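Local coordinates for maltose-binding protein MalE1 (Thermotoga maritima, PDB 6DTU) that binds maltotetraose and probably maltose, and is likely to deliver such sugars for uptake across the membrane, at residues L348-V352 with N353-T357; V358-A361 with L362-A365; L195-R198 with L199-G203; A338-W341 with A342-D346; Y156-A159 with P160-F163. All coordinates share one frame; numbering follows the deposited sequence.

Interaction 1 (L348-V352 with N353-T357); sequences LNLVV and NGKAT
Gly-354 swings back over the helix end with a positive phi of 63°, and its N reaches Val-351 O at 3.0 Å from well above the carbonyl plane. One residue further back, Leu-350 O takes Lys-355 N at 2.8 Å, with a nearly straight N-H (168°). Together these two bonds make a Schellman motif, which closes helix 341-352 and throws the chain into the short loop leading to helix 358-374. Asn-353, the first residue to leave helical angles, still gives its N to Asn-349 O at 3.2 Å, with a weak second interaction at Leu-350 O. Val-352, just before it, packs on Leu-196 and Val-200 of helix 187-201. On the outer side, Leu-350 keeps CG beside its own backbone N (chi1 -64°), which sends CD2 across the aliphatic root of Lys-355, 3.7 Å from CB; the two side chains meet at about a right angle. Ala-356 turns its methyl inward to Leu-350 CB, 4.4 Å away, while its N is buried with no partner. An alanine in place of Asn-353 would keep the backbone bond but is likely to leave Pro-207 without the side chain that touches it. Beyond the turn, Thr-357 is the N-cap of helix 358-374, its OG1 accepting from Glu-360 N.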
# COMPACT_ATOMS: atom_id res chain seq x y z
N LEU A 348 -12.65 13.08 1.87
CA LEU A 348 -13.51 11.93 1.62
C LEU A 348 -14.40 11.64 2.82
O LEU A 348 -15.55 11.21 2.62
CB LEU A 348 -12.69 10.69 1.27
CG LEU A 348 -11.96 10.90 -0.06
CD1 LEU A 348 -11.14 9.68 -0.37
CD2 LEU A 348 -12.92 11.23 -1.19
N ASN A 349 -13.93 11.90 4.04
CA ASN A 349 -14.79 11.76 5.21
C ASN A 349 -16.01 12.68 5.11
O ASN A 349 -17.13 12.27 5.41
CB ASN A 349 -14.02 12.05 6.50
CG ASN A 349 -14.91 12.03 7.73
OD1 ASN A 349 -15.62 12.99 8.01
ND2 ASN A 349 -14.84 10.96 8.50
N LEU A 350 -15.79 13.93 4.68
CA LEU A 350 -16.91 14.85 4.51
C LEU A 350 -17.88 14.35 3.46
O LEU A 350 -19.10 14.43 3.65
CB LEU A 350 -16.39 16.22 4.10
CG LEU A 350 -15.52 16.93 5.14
CD1 LEU A 350 -15.04 18.25 4.57
CD2 LEU A 350 -16.37 17.14 6.39
N VAL A 351 -17.37 13.81 2.35
CA VAL A 351 -18.24 13.37 1.27
C VAL A 351 -19.09 12.19 1.71
O VAL A 351 -20.32 12.18 1.52
CB VAL A 351 -17.42 13.04 0.02
CG1 VAL A 351 -18.31 12.37 -1.02
CG2 VAL A 351 -16.77 14.30 -0.56
N VAL A 352 -18.47 11.16 2.28
CA VAL A 352 -19.25 9.97 2.62
C VAL A 352 -20.22 10.23 3.75
O VAL A 352 -21.18 9.46 3.92
CB VAL A 352 -18.41 8.70 2.88
CG1 VAL A 352 -17.60 8.32 1.66
CG2 VAL A 352 -17.53 8.90 4.09
N ASN A 353 -20.00 11.28 4.53
CA ASN A 353 -20.92 11.64 5.60
C ASN A 353 -21.90 12.74 5.19
O ASN A 353 -22.63 13.25 6.05
CB ASN A 353 -20.15 12.00 6.88
CG ASN A 353 -19.51 10.77 7.53
OD1 ASN A 353 -18.28 10.62 7.53
ND2 ASN A 353 -20.34 9.90 8.10
N GLY A 354 -21.95 13.08 3.91
CA GLY A 354 -22.92 14.06 3.44
C GLY A 354 -22.74 15.43 4.04
O GLY A 354 -23.73 16.15 4.25
N LYS A 355 -21.50 15.84 4.26
CA LYS A 355 -21.21 17.10 4.93
C LYS A 355 -20.82 18.21 3.97
O LYS A 355 -20.76 19.37 4.39
CB LYS A 355 -20.06 16.95 5.93
CG LYS A 355 -20.25 15.83 6.91
CD LYS A 355 -20.87 16.35 8.18
CE LYS A 355 -21.44 15.20 8.98
NZ LYS A 355 -22.71 15.58 9.68
N ALA A 356 -20.54 17.87 2.72
CA ALA A 356 -20.11 18.82 1.71
C ALA A 356 -20.29 18.17 0.34
O ALA A 356 -20.32 16.94 0.23
CB ALA A 356 -18.65 19.25 1.91
N THR A 357 -20.42 19.00 -0.68
CA THR A 357 -20.43 18.49 -2.04
C THR A 357 -19.04 17.97 -2.39
O THR A 357 -18.05 18.27 -1.72
CB THR A 357 -20.81 19.57 -3.04
OG1 THR A 357 -19.74 20.53 -3.15
CG2 THR A 357 -22.10 20.27 -2.62

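Interaction 2 (V358-A361 with L362-A365); sequences VEEA and LKNA
Val-358 lays its CG1 methyl against Leu-362 CD1, 3.7 Å away, the two side chains running side by side and pointing the same way one turn apart. CG1 gets there because it stands opposite the backbone N of Val-358 (chi1 169°). These are the first two turns of helix 358-374, and four regular i to i+4 bonds run through them, from Leu-362 N to Val-358 O at 3.0 Å to Ala-365 N to Ala-361 O at the same length. The buried stripe is apolar: Val-358 and Ala-361 rest on Val-351 of helix 341-352, and Leu-362 reaches Met-344 of that helix and Ile-190 and Val-193 of helix 187-201. On the exposed stripe, Glu-360 bends at chi2 so that its carboxylate crosses the Asn-364 amide obliquely, Glu-360 OE2 3.7 Å from Asn-364 ND2, with the two planes 75° apart. The Lys-363 chain runs out from the helix, leaving NZ 4.4 Å from Glu-360 OE1. Such a separation is beyond a salt bridge, and the opposite charges probably add only a mild attraction; the turn probably owes more to its backbone bonds and apolar side.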
# COMPACT_ATOMS: atom_id res chain seq x y z
N VAL A 358 -18.99 17.15 -3.43
CA VAL A 358 -17.69 16.62 -3.86
C VAL A 358 -16.77 17.75 -4.29
O VAL A 358 -15.59 17.77 -3.93
CB VAL A 358 -17.88 15.57 -4.98
CG1 VAL A 358 -16.53 15.21 -5.61
CG2 VAL A 358 -18.56 14.34 -4.44
N GLU A 359 -17.31 18.71 -5.03
CA GLU A 359 -16.48 19.78 -5.59
C GLU A 359 -15.92 20.66 -4.49
O GLU A 359 -14.75 21.07 -4.55
CB GLU A 359 -17.33 20.62 -6.55
CG GLU A 359 -17.79 19.87 -7.79
CD GLU A 359 -19.23 19.34 -7.72
OE1 GLU A 359 -19.75 19.01 -6.62
OE2 GLU A 359 -19.83 19.24 -8.80
N GLU A 360 -16.73 20.98 -3.48
CA GLU A 360 -16.26 21.78 -2.36
C GLU A 360 -15.24 21.02 -1.54
O GLU A 360 -14.23 21.59 -1.10
CB GLU A 360 -17.44 22.17 -1.48
CG GLU A 360 -17.08 23.18 -0.39
CD GLU A 360 -16.81 24.59 -0.92
OE1 GLU A 360 -16.93 24.83 -2.15
OE2 GLU A 360 -16.47 25.47 -0.10
N ALA A 361 -15.48 19.73 -1.29
CA ALA A 361 -14.58 18.99 -0.43
C ALA A 361 -13.21 18.86 -1.08
O ALA A 361 -12.18 19.05 -0.42
CB ALA A 361 -15.16 17.61 -0.12
N LEU A 362 -13.18 18.53 -2.37
CA LEU A 362 -11.91 18.36 -3.07
C LEU A 362 -11.21 19.70 -3.26
O LEU A 362 -9.99 19.79 -3.10
CB LEU A 362 -12.12 17.66 -4.41
CG LEU A 362 -12.62 16.20 -4.37
CD1 LEU A 362 -12.82 15.64 -5.76
CD2 LEU A 362 -11.64 15.32 -3.57
N LYS A 363 -11.98 20.75 -3.58
CA LYS A 363 -11.39 22.07 -3.75
C LYS A 363 -10.66 22.49 -2.49
O LYS A 363 -9.51 22.94 -2.54
CB LYS A 363 -12.49 23.07 -4.11
CG LYS A 363 -12.01 24.50 -4.33
CD LYS A 363 -13.15 25.36 -4.84
CE LYS A 363 -12.87 26.83 -4.65
NZ LYS A 363 -14.09 27.54 -4.17
N ASN A 364 -11.31 22.34 -1.34
CA ASN A 364 -10.68 22.71 -0.08
C ASN A 364 -9.48 21.81 0.21
O ASN A 364 -8.48 22.28 0.76
CB ASN A 364 -11.70 22.67 1.06
CG ASN A 364 -12.74 23.77 0.94
OD1 ASN A 364 -12.59 24.69 0.14
ND2 ASN A 364 -13.78 23.70 1.77
N ALA A 365 -9.57 20.53 -0.15
CA ALA A 365 -8.44 19.62 0.06
C ALA A 365 -7.20 20.10 -0.69
O ALA A 365 -6.10 20.14 -0.12
CB ALA A 365 -8.78 18.19 -0.35

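Interaction 3 (L195-R198 with L199-G203); sequences LLKR and LVDEG
Arg-198 and Glu-202 meet near the C-terminal end of helix 187-201, where the chain turns off through a Schellman motif: Gly-203 has positive phi and gives its N to Val-200 O. Just before it, Glu-202 N makes the last helical bond, to Arg-198 O at 2.8 Å. The tight side is apolar. Leu-199 settles its CG 3.4 Å from Leu-195 O and packs on Phe-161 of helix 155-164 and Met-127 and Ile-131 of helix 127-140, while Leu-196 CD1 comes to 4.4 Å from Val-200 CG2, the pair facing Val-352 of helix 341-352. The outer side is looser. Lys-197 passes its CG 3.6 Å from Asp-201 OD2, yet NZ stays 4.6 Å from Asp-201 OD1, beyond a salt bridge, and turns instead to a weak bond with Val-351 O. A short chain of charges runs towards helix 127-140: Glu-202 OE1 is paired with Lys-135 NZ, and Arg-198 NH2 with Asp-128 OD1. Held by Glu-202 and Asp-128, the guanidinium is probably restrained in rotation. Arg-198 is extended from CG to NE, and NE donates to Glu-202 OE2 at 2.8 Å in a salt bridge; the oxygen lies in the guanidinium plane, whereas NE approaches from above the carboxylate plane, 47° out of it.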
# COMPACT_ATOMS: atom_id res chain seq x y z
N LEU A 195 -18.42 8.87 -8.05
CA LEU A 195 -18.68 7.43 -8.03
C LEU A 195 -18.68 6.90 -6.59
O LEU A 195 -19.58 6.14 -6.21
CB LEU A 195 -17.68 6.70 -8.91
CG LEU A 195 -17.77 5.16 -8.94
CD1 LEU A 195 -19.11 4.73 -9.51
CD2 LEU A 195 -16.61 4.53 -9.71
N LEU A 196 -17.71 7.32 -5.77
CA LEU A 196 -17.74 6.94 -4.36
C LEU A 196 -19.04 7.38 -3.71
O LEU A 196 -19.68 6.60 -2.99
CB LEU A 196 -16.55 7.56 -3.62
CG LEU A 196 -16.59 7.50 -2.08
CD1 LEU A 196 -16.59 6.04 -1.64
CD2 LEU A 196 -15.43 8.27 -1.50
N LYS A 197 -19.48 8.60 -3.99
CA LYS A 197 -20.72 9.08 -3.37
C LYS A 197 -21.92 8.27 -3.85
O LYS A 197 -22.82 7.97 -3.07
CB LYS A 197 -20.91 10.58 -3.61
CG LYS A 197 -22.11 11.11 -2.84
CD LYS A 197 -22.17 12.62 -2.80
CE LYS A 197 -23.21 13.04 -1.77
NZ LYS A 197 -22.61 13.10 -0.40
N ARG A 198 -21.92 7.87 -5.13
CA ARG A 198 -22.98 7.01 -5.64
C ARG A 198 -23.04 5.69 -4.86
O ARG A 198 -24.11 5.24 -4.47
CB ARG A 198 -22.76 6.74 -7.13
CG ARG A 198 -23.85 5.87 -7.75
CD ARG A 198 -23.49 5.42 -9.16
NE ARG A 198 -24.34 4.33 -9.62
CZ ARG A 198 -24.08 3.58 -10.69
NH1 ARG A 198 -22.98 3.80 -11.40
NH2 ARG A 198 -24.90 2.60 -11.05
N LEU A 199 -21.88 5.09 -4.58
CA LEU A 199 -21.85 3.85 -3.82
C LEU A 199 -22.45 4.03 -2.42
O LEU A 199 -23.18 3.15 -1.93
CB LEU A 199 -20.41 3.35 -3.70
CG LEU A 199 -19.63 3.02 -4.96
CD1 LEU A 199 -18.28 2.43 -4.57
CD2 LEU A 199 -20.41 2.06 -5.86
N VAL A 200 -22.17 5.16 -1.78
CA VAL A 200 -22.75 5.44 -0.47
C VAL A 200 -24.24 5.72 -0.60
O VAL A 200 -25.05 5.18 0.16
CB VAL A 200 -22.01 6.63 0.18
CG1 VAL A 200 -22.66 7.00 1.51
CG2 VAL A 200 -20.53 6.28 0.38
N ASP A 201 -24.61 6.55 -1.58
CA ASP A 201 -26.01 6.94 -1.75
C ASP A 201 -26.88 5.75 -2.09
O ASP A 201 -28.04 5.67 -1.67
CB ASP A 201 -26.16 7.98 -2.86
CG ASP A 201 -25.65 9.35 -2.47
OD1 ASP A 201 -25.40 9.60 -1.26
OD2 ASP A 201 -25.54 10.21 -3.37
N GLU A 202 -26.36 4.82 -2.88
CA GLU A 202 -27.13 3.64 -3.22
C GLU A 202 -27.06 2.55 -2.16
O GLU A 202 -27.63 1.48 -2.37
CB GLU A 202 -26.74 3.12 -4.61
CG GLU A 202 -27.05 4.11 -5.71
CD GLU A 202 -26.84 3.55 -7.10
OE1 GLU A 202 -26.83 2.32 -7.27
OE2 GLU A 202 -26.68 4.37 -8.03
N GLY A 203 -26.37 2.80 -1.04
CA GLY A 203 -26.35 1.87 0.08
C GLY A 203 -25.36 0.73 -0.04
O GLY A 203 -25.40 -0.19 0.79

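Interaction 4 (A338-W341 with A342-D346); sequences AAVW and AAMND. With GLC (alpha-D-glucopyranose), chain C; GLC (alpha-D-glucopyranose), chain B.
The maltotetraose pocket takes part of its wall from the start of helix 341-352, where Trp-341 and Asn-345 join through the bond from Asn-345 N to Trp-341 O, 2.8 Å long. Trp-341 holds CG beside its backbone N (chi1 -57°), turning the indole out of the helix and against the sugar. The glucose of chain C lies over one face, its C4 3.8 Å above the ring plane and offset toward the rim, with its O5 3.6 Å from Trp-341 CZ3. This is the aromatic-on-sugar platform familiar from carbohydrate-binding proteins, C-H groups of the pyranose set against the indole. The next glucose, of chain B, puts its O5 3.5 Å from Trp-341 CB, while Ala-342 CB lies 3.8 Å from its O6. A lysine in place of Trp-341 would probably leave the chain C glucose without its flat support and Phe-260 and Tyr-156 without the ring they touch. On the side away from the sugar, the Val-340 and Met-344 side chains lie side by side, Val-340 CG1 4.1 Å from Met-344 CG, and Met-344 N bonds Val-340 O. A water bridges Ala-338 O and Ala-342 N, at 3.0 Å from that N, while Asn-345 OD1 accepts from Phe-155 N.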
# COMPACT_ATOMS: atom_id res chain seq x y z
N ALA A 338 3.78 13.85 1.79
CA ALA A 338 3.32 13.84 3.17
C ALA A 338 2.15 14.80 3.37
O ALA A 338 1.31 14.58 4.25
CB ALA A 338 4.47 14.22 4.11
N ALA A 339 2.08 15.85 2.57
CA ALA A 339 0.99 16.82 2.67
C ALA A 339 -0.31 16.32 2.04
O ALA A 339 -1.32 17.02 2.11
CB ALA A 339 1.40 18.13 2.00
N VAL A 340 -0.32 15.15 1.41
CA VAL A 340 -1.46 14.79 0.58
C VAL A 340 -2.49 13.96 1.34
O VAL A 340 -3.69 14.23 1.25
CB VAL A 340 -0.97 14.08 -0.71
CG1 VAL A 340 -2.15 13.47 -1.47
CG2 VAL A 340 -0.20 15.06 -1.60
N TRP A 341 -2.04 12.94 2.07
CA TRP A 341 -2.94 11.90 2.55
C TRP A 341 -4.00 12.44 3.50
O TRP A 341 -5.18 12.12 3.37
CB TRP A 341 -2.13 10.82 3.26
CG TRP A 341 -1.04 10.21 2.42
CD1 TRP A 341 0.30 10.41 2.55
CD2 TRP A 341 -1.19 9.27 1.33
NE1 TRP A 341 0.99 9.66 1.64
CE2 TRP A 341 0.11 8.95 0.87
CE3 TRP A 341 -2.30 8.68 0.71
CZ2 TRP A 341 0.34 8.06 -0.17
CZ3 TRP A 341 -2.08 7.79 -0.33
CH2 TRP A 341 -0.77 7.50 -0.77
N ALA A 342 -3.59 13.21 4.51
CA ALA A 342 -4.54 13.65 5.53
C ALA A 342 -5.59 14.59 4.95
O ALA A 342 -6.77 14.51 5.32
CB ALA A 342 -3.80 14.29 6.71
N ALA A 343 -5.19 15.51 4.06
CA ALA A 343 -6.17 16.40 3.42
C ALA A 343 -7.18 15.62 2.60
O ALA A 343 -8.39 15.90 2.64
CB ALA A 343 -5.43 17.39 2.53
N MET A 344 -6.73 14.60 1.87
CA MET A 344 -7.65 13.83 1.05
C MET A 344 -8.55 12.93 1.89
O MET A 344 -9.75 12.81 1.61
CB MET A 344 -6.88 13.04 -0.00
CG MET A 344 -6.23 13.90 -1.08
SD MET A 344 -7.43 14.90 -1.99
CE MET A 344 -8.26 13.60 -2.89
N ASN A 345 -7.99 12.31 2.95
CA ASN A 345 -8.80 11.53 3.87
C ASN A 345 -9.89 12.39 4.49
O ASN A 345 -11.05 11.96 4.60
CB ASN A 345 -7.94 10.95 5.00
CG ASN A 345 -7.07 9.81 4.55
OD1 ASN A 345 -7.22 9.26 3.46
ND2 ASN A 345 -6.16 9.43 5.41
N ASP A 346 -9.54 13.60 4.90
CA ASP A 346 -10.52 14.50 5.49
C ASP A 346 -11.62 14.84 4.49
O ASP A 346 -12.81 14.84 4.84
CB ASP A 346 -9.82 15.73 6.05
CG ASP A 346 -9.05 15.43 7.35
OD1 ASP A 346 -9.11 14.29 7.87
OD2 ASP A 346 -8.39 16.35 7.87
C1 GLC C . -0.34 4.44 2.00
C2 GLC C . 0.96 5.09 2.21
C3 GLC C . 1.11 5.60 3.61
C4 GLC C . 0.06 6.58 3.95
C5 GLC C . -1.34 5.96 3.78
C6 GLC C . -2.37 6.90 3.94
O2 GLC C . 2.02 4.12 1.96
O3 GLC C . 2.43 6.23 3.76
O4 GLC C . 0.24 6.95 5.35
O5 GLC C . -1.43 5.38 2.33
O6 GLC C . -3.61 6.23 3.81
C1 GLC B . 0.77 8.24 5.54
C2 GLC B . 1.71 8.20 6.68
C3 GLC B . 0.98 7.99 7.95
C4 GLC B . -0.07 9.04 8.18
C5 GLC B . -1.13 9.01 7.06
C6 GLC B . -2.14 10.03 7.18
O2 GLC B . 2.67 7.08 6.47
O3 GLC B . 1.97 8.04 9.03
O4 GLC B . -0.71 8.80 9.45
O5 GLC B . -0.33 9.21 5.75
O6 GLC B . -1.52 11.29 7.15
O HOH W 1 -0.78 12.91 5.47

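Interaction 5 (Y156-A159 with P160-F163); sequences YYIA and PFIF. With GLC (alpha-D-glucopyranose), chain D; GLC (alpha-D-glucopyranose), chain C.
Helix 155-164 is kinked at Pro-160: neither Pro-160 N nor Phe-161 N bonds to the preceding turn in the usual way, and the proline has no hydrogen to give. Its CD instead lies 3.3 Å from Tyr-157 O. Bonding resumes at Ile-158 O, which accepts from two donors, Phe-161 N at 2.9 Å from above the carbonyl plane and Ile-162 N in that plane, and is regular again in the bond from Phe-163 N to Ala-159 O, nearly straight at 177°. This proline-kinked helix has its first turn at the sugar and its second in the core. There Ile-158 CG2 comes across Ile-162 CD1 at 4.2 Å, with Leu-196 of helix 187-201 and Leu-348 of helix 341-352 behind it, and Ala-159 CB touches Phe-163 CE2 at 3.7 Å. Phe-163 in turn meets Phe-260 edge-to-face. Toward the ligand, Tyr-156 turns CG away from its backbone N (chi1 179°) and offers its ring face to the chain D glucose, whose C4 stands 3.8 Å above the ring centre. The CD2 edge of the same ring sits over the centre of the Tyr-157 ring, at 3.7 Å from its plane. Tyr-157 approaches that glucose with its own edge, CE2 lying beside the sugar O6 and OH 3.1 Å from the sugar O5.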
# COMPACT_ATOMS: atom_id res chain seq x y z
N TYR A 156 -6.26 6.43 -0.21
CA TYR A 156 -5.51 5.37 -0.86
C TYR A 156 -6.43 4.36 -1.55
O TYR A 156 -6.14 3.89 -2.66
CB TYR A 156 -4.59 4.70 0.16
CG TYR A 156 -3.78 3.55 -0.41
CD1 TYR A 156 -2.51 3.76 -0.98
CD2 TYR A 156 -4.28 2.25 -0.40
CE1 TYR A 156 -1.78 2.69 -1.52
CE2 TYR A 156 -3.54 1.19 -0.93
CZ TYR A 156 -2.30 1.43 -1.49
OH TYR A 156 -1.60 0.39 -2.00
N TYR A 157 -7.57 4.05 -0.93
CA TYR A 157 -8.50 3.06 -1.48
C TYR A 157 -9.47 3.63 -2.51
O TYR A 157 -10.03 2.86 -3.31
CB TYR A 157 -9.25 2.36 -0.33
CG TYR A 157 -8.29 1.56 0.50
CD1 TYR A 157 -8.02 0.23 0.18
CD2 TYR A 157 -7.60 2.14 1.57
CE1 TYR A 157 -7.08 -0.50 0.90
CE2 TYR A 157 -6.70 1.41 2.29
CZ TYR A 157 -6.45 0.10 1.96
OH TYR A 157 -5.53 -0.63 2.66
N ILE A 158 -9.71 4.95 -2.51
CA ILE A 158 -10.56 5.59 -3.50
C ILE A 158 -9.75 6.08 -4.69
O ILE A 158 -10.32 6.38 -5.75
CB ILE A 158 -11.33 6.73 -2.82
CG1 ILE A 158 -12.08 6.21 -1.58
CG2 ILE A 158 -12.34 7.41 -3.76
CD1 ILE A 158 -12.98 5.03 -1.86
N ALA A 159 -8.43 6.16 -4.55
CA ALA A 159 -7.58 6.56 -5.67
C ALA A 159 -7.86 5.83 -6.99
O ALA A 159 -7.78 6.49 -8.03
CB ALA A 159 -6.10 6.44 -5.29
N PRO A 160 -8.16 4.52 -7.03
CA PRO A 160 -8.42 3.92 -8.34
C PRO A 160 -9.53 4.62 -9.10
O PRO A 160 -9.45 4.71 -10.34
CB PRO A 160 -8.77 2.46 -8.01
CG PRO A 160 -8.15 2.20 -6.68
CD PRO A 160 -8.23 3.52 -5.95
N PHE A 161 -10.55 5.14 -8.40
CA PHE A 161 -11.63 5.86 -9.08
C PHE A 161 -11.18 7.24 -9.52
O PHE A 161 -11.48 7.69 -10.64
CB PHE A 161 -12.83 6.06 -8.14
CG PHE A 161 -13.48 4.80 -7.66
CD1 PHE A 161 -13.31 3.58 -8.29
CD2 PHE A 161 -14.30 4.85 -6.54
CE1 PHE A 161 -13.93 2.44 -7.82
CE2 PHE A 161 -14.93 3.72 -6.06
CZ PHE A 161 -14.74 2.51 -6.69
N ILE A 162 -10.48 7.95 -8.63
CA ILE A 162 -9.98 9.29 -8.91
C ILE A 162 -9.05 9.26 -10.12
O ILE A 162 -9.18 10.08 -11.05
CB ILE A 162 -9.29 9.83 -7.65
CG1 ILE A 162 -10.33 10.09 -6.56
CG2 ILE A 162 -8.39 11.05 -7.96
CD1 ILE A 162 -9.75 10.34 -5.21
N PHE A 163 -8.07 8.35 -10.12
CA PHE A 163 -7.12 8.29 -11.22
C PHE A 163 -7.74 7.72 -12.48
O PHE A 163 -7.38 8.14 -13.59
CB PHE A 163 -5.89 7.47 -10.82
CG PHE A 163 -5.14 8.03 -9.62
CD1 PHE A 163 -5.18 9.38 -9.31
CD2 PHE A 163 -4.39 7.19 -8.82
CE1 PHE A 163 -4.49 9.86 -8.21
CE2 PHE A 163 -3.69 7.66 -7.75
CZ PHE A 163 -3.74 9.01 -7.43
C1 GLC D . -1.41 -0.73 2.66
C2 GLC D . -0.42 -0.22 1.67
C3 GLC D . 0.12 1.08 2.07
C4 GLC D . -0.99 2.10 2.25
C5 GLC D . -2.08 1.60 3.25
C6 GLC D . -3.25 2.42 3.25
O2 GLC D . 0.69 -1.16 1.65
O3 GLC D . 1.00 1.62 1.03
O4 GLC D . -0.44 3.33 2.84
O5 GLC D . -2.51 0.23 2.76
O6 GLC D . -4.03 2.09 4.38
C1 GLC C . -0.34 4.44 2.00
C2 GLC C . 0.96 5.09 2.21
C3 GLC C . 1.11 5.60 3.61
C4 GLC C . 0.06 6.58 3.95
C5 GLC C . -1.34 5.96 3.78
C6 GLC C . -2.37 6.90 3.94
O2 GLC C . 2.02 4.12 1.96
O3 GLC C . 2.43 6.23 3.76
O4 GLC C . 0.24 6.95 5.35
O5 GLC C . -1.43 5.38 2.33
O6 GLC C . -3.61 6.23 3.81

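Interaction 5 is the most deeply buried, its centre about 12 Å from the centre of the chain; the centres of interactions 1, 2 and 3 lie about 24 Å from it, and these contacts mix apolar packing with exposed polar groups. Interactions 4 and 5 both touch the chain C glucose, and Trp-341 CZ3 packs 4.0 Å from Tyr-156 CB, so aromatic rings dominate there. Interactions 1 and 4 share helix 341-352, its two ends serving helix closure and sugar contact. Interactions 1 and 3 both end helices with Schellman turns, yet only interaction 3 adds a salt bridge. Interaction 2 follows on helix 358-374, where Ala-361 CB meets Val-351 CG2 of interaction 1 at 3.7 Å.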